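Local atomic coordinates of flavoprotein (Thermotoga maritima, PDB entry 5V8S), a protein that probably serves as an electron-transferring oxidoreductase, joining a di-iron domain of metallo-beta-lactamase type to a flavodoxin-like domain expected to bind FMN. Residues A[95-100]-A[161-166]; A[311-316]-A[343-348]; A[315-320]-A[349-354]; A[381-386]-A[403-408]. The protein carries 1 engineered substitution. All coordinates share one frame; numbering follows the deposited sequence.

In the fold
From the N terminus, interaction 1 comes first: it brings the loops after strands 92-94 and 152-158 together at the di-iron site, closing a 60-residue excursion within the beta-lactamase-like domain. The other three contacts follow in the flavodoxin-like part. Interaction 2 packs helix 310-316 on helix 336-348, and interaction 3 joins the segments that follow them; the two share K315 and D316, cross along the chain, and touch where L314 meets A349. Interaction 4 opens after both have closed and sets an edge strand, 381-388, against the C-terminal helix. It meets interaction 3 through K353 and R381. Interactions 1 and 4 lie farthest apart, with centres about 40 Å from each other.

Interaction 1 (A[95-100]-A[161-166]). With FEO (mu-oxo-diiron), chain C.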
loop_
_atom_site.group_PDB
_atom_site.type_symbol
_atom_site.label_atom_id
_atom_site.label_comp_id
_atom_site.label_asym_id
_atom_site.label_seq_id
_atom_site.Cartn_x
_atom_site.Cartn_y
_atom_site.Cartn_z
ATOM N N VAL A 95 -2.242 -14.866 31.366
ATOM C CA VAL A 95 -2.103 -14.527 29.953
ATOM C C VAL A 95 -3.501 -14.208 29.433
ATOM O O VAL A 95 -4.276 -15.103 29.088
ATOM C CB VAL A 95 -1.439 -15.664 29.171
ATOM C CG1 VAL A 95 -1.301 -15.292 27.701
ATOM C CG2 VAL A 95 -0.080 -15.971 29.771
ATOM N N ASN A 96 -3.832 -12.912 29.362
ATOM C CA ASN A 96 -5.139 -12.500 28.882
ATOM C C ASN A 96 -5.282 -12.701 27.369
ATOM O O ASN A 96 -6.406 -12.815 26.877
ATOM C CB ASN A 96 -5.347 -11.017 29.198
ATOM C CG ASN A 96 -5.596 -10.755 30.675
ATOM O OD1 ASN A 96 -6.488 -11.356 31.281
ATOM N ND2 ASN A 96 -4.808 -9.842 31.271
ATOM N N HIS A 97 -4.167 -12.758 26.637
ATOM C CA HIS A 97 -4.129 -12.768 25.180
ATOM C C HIS A 97 -2.716 -13.170 24.814
ATOM O O HIS A 97 -1.756 -12.715 25.443
ATOM C CB HIS A 97 -4.468 -11.341 24.701
ATOM C CG HIS A 97 -4.357 -11.065 23.223
ATOM N ND1 HIS A 97 -4.929 -11.833 22.225
ATOM C CD2 HIS A 97 -3.816 -9.996 22.596
ATOM C CE1 HIS A 97 -4.705 -11.270 21.049
ATOM N NE2 HIS A 97 -4.038 -10.147 21.249
ATOM N N THR A 98 -2.592 -14.061 23.835
ATOM C CA THR A 98 -1.329 -14.732 23.569
ATOM C C THR A 98 -0.527 -14.116 22.431
ATOM O O THR A 98 0.537 -14.645 22.096
ATOM C CB THR A 98 -1.572 -16.205 23.236
ATOM O OG1 THR A 98 -2.314 -16.300 22.011
ATOM C CG2 THR A 98 -2.328 -16.897 24.369
ATOM N N GLU A 99 -1.004 -13.043 21.809
ATOM C CA GLU A 99 -0.285 -12.509 20.660
ATOM C C GLU A 99 1.128 -12.110 21.097
ATOM O O GLU A 99 1.313 -11.604 22.208
ATOM C CB GLU A 99 -1.020 -11.296 20.089
ATOM C CG GLU A 99 -0.439 -10.762 18.801
ATOM C CD GLU A 99 -1.276 -9.685 18.173
ATOM O OE1 GLU A 99 -2.422 -9.475 18.583
ATOM O OE2 GLU A 99 -0.777 -9.040 17.219
ATOM N N PRO A 100 2.151 -12.311 20.259
ATOM C CA PRO A 100 3.527 -12.124 20.750
ATOM C C PRO A 100 3.931 -10.714 21.124
ATOM O O PRO A 100 5.005 -10.566 21.716
ATOM C CB PRO A 100 4.387 -12.687 19.623
ATOM C CG PRO A 100 3.530 -13.736 19.024
ATOM C CD PRO A 100 2.135 -13.191 19.071
ATOM N N TRP A 161 -12.804 -12.284 20.502
ATOM C CA TRP A 161 -12.714 -11.518 19.262
ATOM C C TRP A 161 -12.440 -10.042 19.509
ATOM O O TRP A 161 -12.754 -9.196 18.662
ATOM C CB TRP A 161 -13.925 -11.759 18.360
ATOM C CG TRP A 161 -13.996 -13.199 17.938
ATOM C CD1 TRP A 161 -14.885 -14.155 18.363
ATOM C CD2 TRP A 161 -13.104 -13.861 17.033
ATOM N NE1 TRP A 161 -14.609 -15.362 17.755
ATOM C CE2 TRP A 161 -13.519 -15.210 16.943
ATOM C CE3 TRP A 161 -11.995 -13.443 16.291
ATOM C CZ2 TRP A 161 -12.872 -16.132 16.134
ATOM C CZ3 TRP A 161 -11.360 -14.363 15.471
ATOM C CH2 TRP A 161 -11.795 -15.692 15.407
ATOM N N LEU A 162 -11.781 -9.746 20.633
ATOM C CA LEU A 162 -11.212 -8.431 20.905
ATOM C C LEU A 162 -9.692 -8.512 21.036
ATOM O O LEU A 162 -9.135 -8.044 22.030
ATOM C CB LEU A 162 -11.830 -7.840 22.178
ATOM C CG LEU A 162 -13.342 -7.650 22.133
ATOM C CD1 LEU A 162 -13.896 -7.053 23.439
ATOM C CD2 LEU A 162 -13.732 -6.770 20.944
ATOM N N HIS A 163 -8.981 -9.030 20.028
ATOM C CA HIS A 163 -9.426 -9.208 18.632
ATOM C C HIS A 163 -9.181 -10.653 18.177
ATOM O O HIS A 163 -9.270 -10.951 17.003
ATOM C CB HIS A 163 -8.645 -8.250 17.735
ATOM C CG HIS A 163 -7.171 -8.367 17.919
ATOM N ND1 HIS A 163 -6.352 -9.057 17.052
ATOM C CD2 HIS A 163 -6.390 -7.990 18.957
ATOM C CE1 HIS A 163 -5.115 -9.033 17.515
ATOM N NE2 HIS A 163 -5.119 -8.408 18.680
ATOM N N TRP A 164 -8.883 -11.558 19.114
ATOM C CA TRP A 164 -8.650 -12.973 18.839
ATOM C C TRP A 164 -9.609 -13.818 19.661
ATOM O O TRP A 164 -10.154 -13.344 20.662
ATOM C CB TRP A 164 -7.224 -13.377 19.229
ATOM C CG TRP A 164 -6.132 -13.059 18.221
ATOM C CD1 TRP A 164 -6.238 -12.340 17.052
ATOM C CD2 TRP A 164 -4.771 -13.480 18.310
ATOM N NE1 TRP A 164 -5.018 -12.305 16.421
ATOM C CE2 TRP A 164 -4.106 -13.013 17.160
ATOM C CE3 TRP A 164 -4.056 -14.240 19.234
ATOM C CZ2 TRP A 164 -2.760 -13.251 16.932
ATOM C CZ3 TRP A 164 -2.713 -14.477 18.998
ATOM C CH2 TRP A 164 -2.082 -13.985 17.859
ATOM N N PRO A 165 -9.798 -15.095 19.304
ATOM C CA PRO A 165 -10.708 -15.946 20.087
ATOM C C PRO A 165 -10.216 -16.238 21.491
ATOM O O PRO A 165 -10.996 -16.761 22.305
ATOM C CB PRO A 165 -10.794 -17.234 19.258
ATOM C CG PRO A 165 -9.567 -17.224 18.400
ATOM C CD PRO A 165 -9.308 -15.787 18.094
ATOM N N ASP A 166 -8.962 -15.918 21.804
ATOM C CA ASP A 166 -8.416 -16.217 23.122
ATOM C C ASP A 166 -8.616 -15.101 24.138
ATOM O O ASP A 166 -8.274 -15.292 25.305
ATOM C CB ASP A 166 -6.916 -16.537 23.036
ATOM C CG ASP A 166 -6.052 -15.329 22.665
ATOM O OD1 ASP A 166 -6.598 -14.289 22.234
ATOM O OD2 ASP A 166 -4.813 -15.436 22.816
HETATM FE FE1 FEO C . -3.427 -8.357 20.065
HETATM FE FE2 FEO C . -1.504 -6.265 21.948
HETATM O O FEO C . -1.887 -7.852 21.016
HETATM O O HOH W 1 -6.007 -16.229 27.217
HETATM O O HOH W 2 -2.865 -6.559 18.916
HETATM O O HOH W 3 -2.273 -5.134 20.131
#
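H97, E99 and H163 converge on FE1 of the di-iron centre, in the metallo-beta-lactamase-like fold whose H-x-E-x-D ligand motif supplies H97, E99 and D101. H97 NE2 and H163 NE2 each lie 2.2 Å from FE1, E99 OE1 lies 2.1 Å away, and D180 and a water add further ligands. D166 forms part of the second shell: its OD1 accepts from H97 ND1 at 3.0 Å through its syn lone pair, and the N-H···O angle of 167° and the acceptor's place in the imidazole plane fix the ring's rotation. D166 OD2 is held in turn by T98 N and T98 OG1, which reach it from opposite faces of the carboxylate. W164 packs beside the site: the edge of H97 meets the face of its six-membered ring in an offset edge-to-face pair, planes 75° apart, and E99 CB sits over the same ring, 4.0 Å from its centroid. The other carboxylate oxygen, E99 OE2, hydrogen-bonds Y276 OH of the second subunit.

Interaction 2 (A[311-316]-A[343-348]); sequences SEILKD and LEIIDK
Helices 311-316 and 343-348 approach to 10.5 Å between axes and cross at -46°, with the CA atoms of L314 and I345 closest across the pair, 6.6 Å apart. No hydrogen bond links them, so the contact is one of packing. L314 carries most of it. With CG anti to its carbonyl carbon (chi1 -74°), its CD2 methyl reaches the backbone of the partner helix, lying 3.8 Å from E344 O and 3.9 Å from I345 CA. The same methyl touches I345 CG1 at 4.0 Å and, more loosely, K348 CB at 4.3 Å. Both helices are crossover connections of the flavodoxin-like fold: helix 310-316 leads into strand 322-327 of the parallel sheet, and helix 336-348 joins that strand to strand 354-360. Next to L314, I313 CG2 approaches the tip of I345, CD1, at 4.4 Å. W44 packs against L314, E344 and K348. The polar ends of the flanking residues turn to other partners. E344 OE2 forms a salt bridge with R339 of the second subunit; K348 NZ hydrogen-bonds T212 O of its own chain and, on the second subunit, makes a salt bridge to E331 and a hydrogen bond to Y330 OH.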
loop_
_atom_site.group_PDB
_atom_site.type_symbol
_atom_site.label_atom_id
_atom_site.label_comp_id
_atom_site.label_asym_id
_atom_site.label_seq_id
_atom_site.Cartn_x
_atom_site.Cartn_y
_atom_site.Cartn_z
ATOM N N SER A 311 -3.413 3.916 8.049
ATOM C CA SER A 311 -3.848 3.950 9.445
ATOM C C SER A 311 -4.480 5.284 9.816
ATOM O O SER A 311 -5.366 5.329 10.674
ATOM C CB SER A 311 -2.659 3.648 10.356
ATOM O OG SER A 311 -1.676 4.666 10.270
ATOM N N GLU A 312 -4.031 6.377 9.198
ATOM C CA GLU A 312 -4.607 7.686 9.478
ATOM C C GLU A 312 -5.962 7.857 8.802
ATOM O O GLU A 312 -6.878 8.444 9.386
ATOM C CB GLU A 312 -3.645 8.770 9.018
ATOM C CG GLU A 312 -2.381 8.854 9.828
ATOM C CD GLU A 312 -2.641 9.345 11.246
ATOM O OE1 GLU A 312 -3.400 10.324 11.398
ATOM O OE2 GLU A 312 -2.084 8.769 12.189
ATOM N N ILE A 313 -6.113 7.365 7.577
ATOM C CA ILE A 313 -7.437 7.341 6.960
ATOM C C ILE A 313 -8.420 6.607 7.857
ATOM O O ILE A 313 -9.513 7.101 8.154
ATOM C CB ILE A 313 -7.368 6.699 5.564
ATOM C CG1 ILE A 313 -6.498 7.549 4.634
ATOM C CG2 ILE A 313 -8.772 6.549 4.977
ATOM C CD1 ILE A 313 -6.164 6.891 3.300
ATOM N N LEU A 314 -8.044 5.411 8.301
ATOM C CA LEU A 314 -8.957 4.568 9.061
ATOM C C LEU A 314 -9.355 5.232 10.371
ATOM O O LEU A 314 -10.520 5.170 10.776
ATOM C CB LEU A 314 -8.305 3.211 9.290
ATOM C CG LEU A 314 -8.251 2.290 8.074
ATOM C CD1 LEU A 314 -7.430 1.092 8.404
ATOM C CD2 LEU A 314 -9.618 1.855 7.641
ATOM N N LYS A 315 -8.410 5.912 11.021
ATOM C CA LYS A 315 -8.688 6.591 12.281
ATOM C C LYS A 315 -9.801 7.619 12.154
ATOM O O LYS A 315 -10.533 7.871 13.133
ATOM C CB LYS A 315 -7.412 7.275 12.749
ATOM C CG LYS A 315 -7.564 8.224 13.888
ATOM C CD LYS A 315 -6.349 9.136 13.973
ATOM C CE LYS A 315 -6.423 10.252 12.955
ATOM N NZ LYS A 315 -5.305 11.191 13.186
ATOM N N ASP A 316 -9.930 8.235 10.990
ATOM C CA ASP A 316 -10.880 9.328 10.824
ATOM C C ASP A 316 -12.272 8.873 10.415
ATOM O O ASP A 316 -13.194 9.695 10.431
ATOM C CB ASP A 316 -10.308 10.364 9.837
ATOM C CG ASP A 316 -9.410 11.383 10.541
ATOM O OD1 ASP A 316 -9.803 11.853 11.630
ATOM O OD2 ASP A 316 -8.307 11.673 10.066
ATOM N N LEU A 343 -10.731 -1.683 0.459
ATOM C CA LEU A 343 -10.813 -2.998 1.092
ATOM C C LEU A 343 -10.544 -2.916 2.587
ATOM O O LEU A 343 -11.185 -3.619 3.366
ATOM C CB LEU A 343 -9.856 -3.988 0.433
ATOM C CG LEU A 343 -10.204 -4.420 -0.988
ATOM C CD1 LEU A 343 -9.102 -5.306 -1.576
ATOM C CD2 LEU A 343 -11.510 -5.166 -1.009
ATOM N N GLU A 344 -9.601 -2.063 3.010
ATOM C CA GLU A 344 -9.356 -1.927 4.442
ATOM C C GLU A 344 -10.480 -1.187 5.154
ATOM O O GLU A 344 -10.764 -1.500 6.317
ATOM C CB GLU A 344 -8.006 -1.280 4.721
ATOM C CG GLU A 344 -6.825 -2.117 4.239
ATOM C CD GLU A 344 -6.870 -3.524 4.735
ATOM O OE1 GLU A 344 -7.175 -3.734 5.927
ATOM O OE2 GLU A 344 -6.599 -4.429 3.925
ATOM N N ILE A 345 -11.104 -0.189 4.506
ATOM C CA ILE A 345 -12.272 0.453 5.116
ATOM C C ILE A 345 -13.384 -0.564 5.313
ATOM O O ILE A 345 -14.015 -0.617 6.378
ATOM C CB ILE A 345 -12.734 1.655 4.260
ATOM C CG1 ILE A 345 -11.734 2.791 4.390
ATOM C CG2 ILE A 345 -14.174 2.113 4.667
ATOM C CD1 ILE A 345 -11.937 3.896 3.368
ATOM N N ILE A 346 -13.614 -1.422 4.308
ATOM C CA ILE A 346 -14.660 -2.437 4.421
ATOM C C ILE A 346 -14.321 -3.430 5.519
ATOM O O ILE A 346 -15.197 -3.859 6.276
ATOM C CB ILE A 346 -14.858 -3.142 3.070
ATOM C CG1 ILE A 346 -15.400 -2.151 2.054
ATOM C CG2 ILE A 346 -15.773 -4.344 3.205
ATOM C CD1 ILE A 346 -15.498 -2.748 0.636
ATOM N N ASP A 347 -13.043 -3.789 5.642
ATOM C CA ASP A 347 -12.649 -4.775 6.640
ATOM C C ASP A 347 -12.700 -4.215 8.059
ATOM O O ASP A 347 -13.095 -4.930 8.996
ATOM C CB ASP A 347 -11.247 -5.292 6.347
ATOM C CG ASP A 347 -10.913 -6.508 7.180
ATOM O OD1 ASP A 347 -11.615 -7.534 7.029
ATOM O OD2 ASP A 347 -9.963 -6.436 7.983
ATOM N N LYS A 348 -12.275 -2.961 8.249
ATOM C CA LYS A 348 -12.024 -2.426 9.583
ATOM C C LYS A 348 -13.008 -1.367 10.034
ATOM O O LYS A 348 -13.118 -1.139 11.237
ATOM C CB LYS A 348 -10.625 -1.795 9.654
ATOM C CG LYS A 348 -9.488 -2.763 9.362
ATOM C CD LYS A 348 -9.291 -3.775 10.482
ATOM C CE LYS A 348 -8.041 -4.603 10.246
ATOM N NZ LYS A 348 -7.617 -5.368 11.441
#

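Interaction 3 (A[315-320]-A[349-354])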
loop_
_atom_site.group_PDB
_atom_site.type_symbol
_atom_site.label_atom_id
_atom_site.label_comp_id
_atom_site.label_asym_id
_atom_site.label_seq_id
_atom_site.Cartn_x
_atom_site.Cartn_y
_atom_site.Cartn_z
ATOM N N LYS A 315 -8.410 5.912 11.021
ATOM C CA LYS A 315 -8.688 6.591 12.281
ATOM C C LYS A 315 -9.801 7.619 12.154
ATOM O O LYS A 315 -10.533 7.871 13.133
ATOM C CB LYS A 315 -7.412 7.275 12.749
ATOM C CG LYS A 315 -7.564 8.224 13.888
ATOM C CD LYS A 315 -6.349 9.136 13.973
ATOM C CE LYS A 315 -6.423 10.252 12.955
ATOM N NZ LYS A 315 -5.305 11.191 13.186
ATOM N N ASP A 316 -9.930 8.235 10.990
ATOM C CA ASP A 316 -10.880 9.328 10.824
ATOM C C ASP A 316 -12.272 8.873 10.415
ATOM O O ASP A 316 -13.194 9.695 10.431
ATOM C CB ASP A 316 -10.308 10.364 9.837
ATOM C CG ASP A 316 -9.410 11.383 10.541
ATOM O OD1 ASP A 316 -9.803 11.853 11.630
ATOM O OD2 ASP A 316 -8.307 11.673 10.066
ATOM N N ILE A 317 -12.463 7.599 10.088
ATOM C CA ILE A 317 -13.760 7.117 9.613
ATOM C C ILE A 317 -14.836 7.111 10.704
ATOM O O ILE A 317 -15.951 7.606 10.467
ATOM C CB ILE A 317 -13.640 5.722 8.970
ATOM C CG1 ILE A 317 -12.538 5.676 7.902
ATOM C CG2 ILE A 317 -14.999 5.264 8.421
ATOM C CD1 ILE A 317 -12.795 6.548 6.750
ATOM N N PRO A 318 -14.585 6.556 11.901
ATOM C CA PRO A 318 -15.704 6.343 12.844
ATOM C C PRO A 318 -16.522 7.578 13.175
ATOM O O PRO A 318 -17.752 7.482 13.260
ATOM C CB PRO A 318 -15.026 5.757 14.090
ATOM C CG PRO A 318 -13.799 5.080 13.556
ATOM C CD PRO A 318 -13.330 6.007 12.441
ATOM N N ASP A 319 -15.890 8.727 13.395
ATOM C CA ASP A 319 -16.642 9.919 13.764
ATOM C C ASP A 319 -16.898 10.845 12.590
ATOM O O ASP A 319 -17.300 11.983 12.793
ATOM C CB ASP A 319 -16.022 10.651 14.959
ATOM C CG ASP A 319 -14.671 11.232 14.682
ATOM O OD1 ASP A 319 -14.050 10.886 13.657
ATOM O OD2 ASP A 319 -14.219 12.060 15.502
ATOM N N SER A 320 -16.693 10.387 11.364
ATOM C CA SER A 320 -17.151 11.157 10.212
ATOM C C SER A 320 -18.659 11.019 10.029
ATOM O O SER A 320 -19.223 9.934 10.201
ATOM C CB SER A 320 -16.471 10.644 8.940
ATOM O OG SER A 320 -15.095 10.946 8.941
ATOM N N ALA A 349 -13.673 -0.686 9.102
ATOM C CA ALA A 349 -14.453 0.499 9.414
ATOM C C ALA A 349 -15.756 0.486 8.623
ATOM O O ALA A 349 -16.123 1.456 7.956
ATOM C CB ALA A 349 -13.618 1.749 9.144
ATOM N N ASN A 350 -16.483 -0.621 8.735
ATOM C CA ASN A 350 -17.686 -0.867 7.954
ATOM C C ASN A 350 -18.885 -0.321 8.725
ATOM O O ASN A 350 -19.482 -1.007 9.553
ATOM C CB ASN A 350 -17.820 -2.359 7.702
ATOM C CG ASN A 350 -18.832 -2.672 6.636
ATOM O OD1 ASN A 350 -19.242 -1.790 5.893
ATOM N ND2 ASN A 350 -19.248 -3.925 6.558
ATOM N N TYR A 351 -19.252 0.927 8.429
ATOM C CA TYR A 351 -20.301 1.646 9.146
ATOM C C TYR A 351 -21.420 2.034 8.191
ATOM O O TYR A 351 -21.192 2.236 6.992
ATOM C CB TYR A 351 -19.751 2.950 9.747
ATOM C CG TYR A 351 -18.728 2.766 10.839
ATOM C CD1 TYR A 351 -19.124 2.506 12.151
ATOM C CD2 TYR A 351 -17.367 2.865 10.577
ATOM C CE1 TYR A 351 -18.203 2.352 13.143
ATOM C CE2 TYR A 351 -16.439 2.697 11.581
ATOM C CZ TYR A 351 -16.867 2.451 12.870
ATOM O OH TYR A 351 -15.930 2.296 13.854
ATOM N N GLU A 352 -22.630 2.201 8.746
ATOM C CA GLU A 352 -23.779 2.647 7.952
ATOM C C GLU A 352 -23.776 4.174 7.922
ATOM O O GLU A 352 -24.496 4.848 8.653
ATOM C CB GLU A 352 -25.094 2.083 8.483
ATOM C CG GLU A 352 -26.268 2.349 7.532
ATOM C CD GLU A 352 -27.632 2.082 8.141
ATOM O OE1 GLU A 352 -27.723 1.273 9.088
ATOM O OE2 GLU A 352 -28.616 2.691 7.658
ATOM N N LYS A 353 -22.941 4.723 7.048
ATOM C CA LYS A 353 -22.790 6.153 6.851
ATOM C C LYS A 353 -23.017 6.490 5.386
ATOM O O LYS A 353 -22.729 5.674 4.501
ATOM C CB LYS A 353 -21.384 6.635 7.242
ATOM C CG LYS A 353 -21.090 6.487 8.734
ATOM C CD LYS A 353 -19.646 6.737 9.107
ATOM C CE LYS A 353 -19.381 6.517 10.593
ATOM N NZ LYS A 353 -19.970 7.605 11.394
ATOM N N PRO A 354 -23.528 7.679 5.096
ATOM C CA PRO A 354 -23.697 8.078 3.698
ATOM C C PRO A 354 -22.374 8.399 3.028
ATOM O O PRO A 354 -21.418 8.860 3.656
ATOM C CB PRO A 354 -24.572 9.326 3.792
ATOM C CG PRO A 354 -24.399 9.817 5.175
ATOM C CD PRO A 354 -24.075 8.671 6.040
#
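The phenol ring of Y351 is approached obliquely by I317 and P318. I317 CG2 lies 4.0 Å from ring atom CD2 of Y351, and the proline ring reaches the far end, with P318 CG 3.5 Å from Y351 OH. That hydroxyl hydrogen-bonds V258 O, and K218 makes a cation-pi contact with the ring. A349 extends the apolar patch, its CB 3.8 Å from I317 CG2. Beyond it K353 crosses to the type I turn formed by I317 to S320. Its chain runs extended to CE and then bends (chi4 -72°), which brings NZ 2.7 Å from S320 O and 2.9 Å from P318 O. NZ approaches S320 O at a C=O···N angle of 160°, tilted only slightly from the carbonyl plane; it meets P318 O from above the carbonyl plane. G261 O is a third acceptor for K353 NZ. Such helix-to-strand loops belong to the beta-alpha-beta architecture of the flavodoxin-like fold, here lying side by side where strands 322-327 and 354-360 begin.

Interaction 4 (A[381-386]-A[403-408])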
loop_
_atom_site.group_PDB
_atom_site.type_symbol
_atom_site.label_atom_id
_atom_site.label_comp_id
_atom_site.label_asym_id
_atom_site.label_seq_id
_atom_site.Cartn_x
_atom_site.Cartn_y
_atom_site.Cartn_z
ATOM N N ARG A 381 -23.919 3.730 2.567
ATOM C CA ARG A 381 -25.030 4.073 1.686
ATOM C C ARG A 381 -24.569 5.121 0.683
ATOM O O ARG A 381 -24.333 6.278 1.051
ATOM C CB ARG A 381 -26.211 4.584 2.499
ATOM C CG ARG A 381 -26.752 3.525 3.448
ATOM C CD ARG A 381 -27.366 2.376 2.651
ATOM N NE ARG A 381 -27.889 1.310 3.493
ATOM C CZ ARG A 381 -28.961 1.429 4.266
ATOM N NH1 ARG A 381 -29.614 2.583 4.323
ATOM N NH2 ARG A 381 -29.373 0.396 4.991
ATOM N N ILE A 382 -24.472 4.724 -0.581
ATOM C CA ILE A 382 -24.041 5.642 -1.634
ATOM C C ILE A 382 -25.233 6.493 -2.044
ATOM O O ILE A 382 -26.231 5.973 -2.550
ATOM C CB ILE A 382 -23.469 4.890 -2.841
ATOM C CG1 ILE A 382 -22.269 4.037 -2.424
ATOM C CG2 ILE A 382 -23.076 5.904 -3.922
ATOM C CD1 ILE A 382 -21.805 3.085 -3.508
ATOM N N LEU A 383 -25.125 7.805 -1.843
ATOM C CA LEU A 383 -26.241 8.687 -2.170
ATOM C C LEU A 383 -26.312 8.991 -3.655
ATOM O O LEU A 383 -27.407 9.099 -4.213
ATOM C CB LEU A 383 -26.129 10.003 -1.410
ATOM C CG LEU A 383 -26.058 9.882 0.100
ATOM C CD1 LEU A 383 -26.082 11.286 0.703
ATOM C CD2 LEU A 383 -27.225 9.062 0.611
ATOM N N SER A 384 -25.163 9.153 -4.298
ATOM C CA SER A 384 -25.136 9.427 -5.724
ATOM C C SER A 384 -23.743 9.151 -6.250
ATOM O O SER A 384 -22.767 9.075 -5.496
ATOM C CB SER A 384 -25.512 10.878 -6.054
ATOM O OG SER A 384 -24.516 11.773 -5.594
ATOM N N PHE A 385 -23.681 9.056 -7.578
ATOM C CA PHE A 385 -22.447 8.988 -8.346
ATOM C C PHE A 385 -22.382 10.205 -9.261
ATOM O O PHE A 385 -23.369 10.540 -9.933
ATOM C CB PHE A 385 -22.409 7.717 -9.194
ATOM C CG PHE A 385 -21.201 7.629 -10.068
ATOM C CD1 PHE A 385 -20.026 7.082 -9.588
ATOM C CD2 PHE A 385 -21.229 8.121 -11.363
ATOM C CE1 PHE A 385 -18.901 7.011 -10.395
ATOM C CE2 PHE A 385 -20.115 8.054 -12.169
ATOM C CZ PHE A 385 -18.946 7.500 -11.684
ATOM N N THR A 386 -21.230 10.869 -9.276
ATOM C CA THR A 386 -20.995 12.038 -10.121
ATOM C C THR A 386 -19.770 11.790 -10.983
ATOM O O THR A 386 -18.708 11.421 -10.481
ATOM C CB THR A 386 -20.784 13.301 -9.271
ATOM O OG1 THR A 386 -21.927 13.520 -8.435
ATOM C CG2 THR A 386 -20.573 14.523 -10.140
ATOM N N SER A 403 -25.100 19.250 -2.037
ATOM C CA SER A 403 -26.421 19.584 -1.503
ATOM C C SER A 403 -27.208 18.336 -1.123
ATOM O O SER A 403 -27.929 18.329 -0.118
ATOM C CB SER A 403 -27.214 20.393 -2.522
ATOM O OG SER A 403 -26.636 21.667 -2.720
ATOM N N LEU A 404 -27.098 17.275 -1.921
ATOM C CA LEU A 404 -27.764 16.019 -1.588
ATOM C C LEU A 404 -27.253 15.473 -0.264
ATOM O O LEU A 404 -28.040 15.022 0.583
ATOM C CB LEU A 404 -27.524 15.015 -2.714
ATOM C CG LEU A 404 -28.269 13.684 -2.659
ATOM C CD1 LEU A 404 -29.757 13.921 -2.803
ATOM C CD2 LEU A 404 -27.749 12.751 -3.748
ATOM N N LEU A 405 -25.935 15.533 -0.059
ATOM C CA LEU A 405 -25.344 15.086 1.198
ATOM C C LEU A 405 -25.836 15.928 2.373
ATOM O O LEU A 405 -26.166 15.394 3.438
ATOM C CB LEU A 405 -23.821 15.158 1.083
ATOM C CG LEU A 405 -23.083 14.691 2.331
ATOM C CD1 LEU A 405 -23.417 13.235 2.628
ATOM C CD2 LEU A 405 -21.593 14.871 2.174
ATOM N N LYS A 406 -25.891 17.251 2.198
ATOM C CA LYS A 406 -26.375 18.130 3.263
ATOM C C LYS A 406 -27.822 17.807 3.630
ATOM O O LYS A 406 -28.188 17.802 4.811
ATOM C CB LYS A 406 -26.237 19.584 2.807
ATOM C CG LYS A 406 -26.781 20.642 3.773
ATOM C CD LYS A 406 -25.899 20.733 4.985
ATOM C CE LYS A 406 -26.317 21.871 5.910
ATOM N NZ LYS A 406 -25.471 21.820 7.120
ATOM N N LYS A 407 -28.657 17.536 2.629
ATOM C CA LYS A 407 -30.035 17.134 2.877
ATOM C C LYS A 407 -30.098 15.860 3.712
ATOM O O LYS A 407 -30.917 15.744 4.640
ATOM C CB LYS A 407 -30.725 16.947 1.525
ATOM C CG LYS A 407 -32.157 16.512 1.587
ATOM C CD LYS A 407 -32.729 16.388 0.188
ATOM C CE LYS A 407 -34.229 16.212 0.202
ATOM N NZ LYS A 407 -34.959 17.444 0.695
ATOM N N GLU A 408 -29.228 14.893 3.406
ATOM C CA GLU A 408 -29.231 13.633 4.136
ATOM C C GLU A 408 -28.758 13.821 5.575
ATOM O O GLU A 408 -29.296 13.201 6.490
ATOM C CB GLU A 408 -28.328 12.629 3.420
ATOM C CG GLU A 408 -28.207 11.271 4.100
ATOM C CD GLU A 408 -29.410 10.380 3.847
ATOM O OE1 GLU A 408 -30.306 10.784 3.073
ATOM O OE2 GLU A 408 -29.445 9.269 4.416
#
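L383 reaches from strand 381-386 into the face of helix 403-408, and its CB and both methyls each meet the helix. At the base, L383 CB rests 4.0 Å from L404 CD2. CG stands anti to the carbonyl carbon (chi1 -57°), and the two methyls that branch from it go to different neighbours. L383 CD1 advances farther along the helix and touches L405 CD1, next to L404 in sequence, and E408 CB, one turn farther on, both at 3.8 Å. The other methyl, L383 CD2, lies 4.1 Å from E408 CD, so the glutamate presents its aliphatic stem and carboxyl carbon to the leucine. In the flavodoxin-like fold this strand is one of the two outermost of the five-stranded parallel sheet, and the C-terminal helix packs back on it nearly antiparallel, the local directions 164° apart and the axes 9.0 Å distant. The backbone of L383 takes a helical psi of -38°, and the CB atoms of L383 and S384, although consecutive in the strand, both face the helix. L404 answers this pair with one methyl: its CD2 lies 3.7 Å from L383 O and 3.7 Å from S384 CB. Along its edge the strand is backbone-bonded to strand 354-360, L383 with V355 and S384 with V357; L383 CD1 also touches P354.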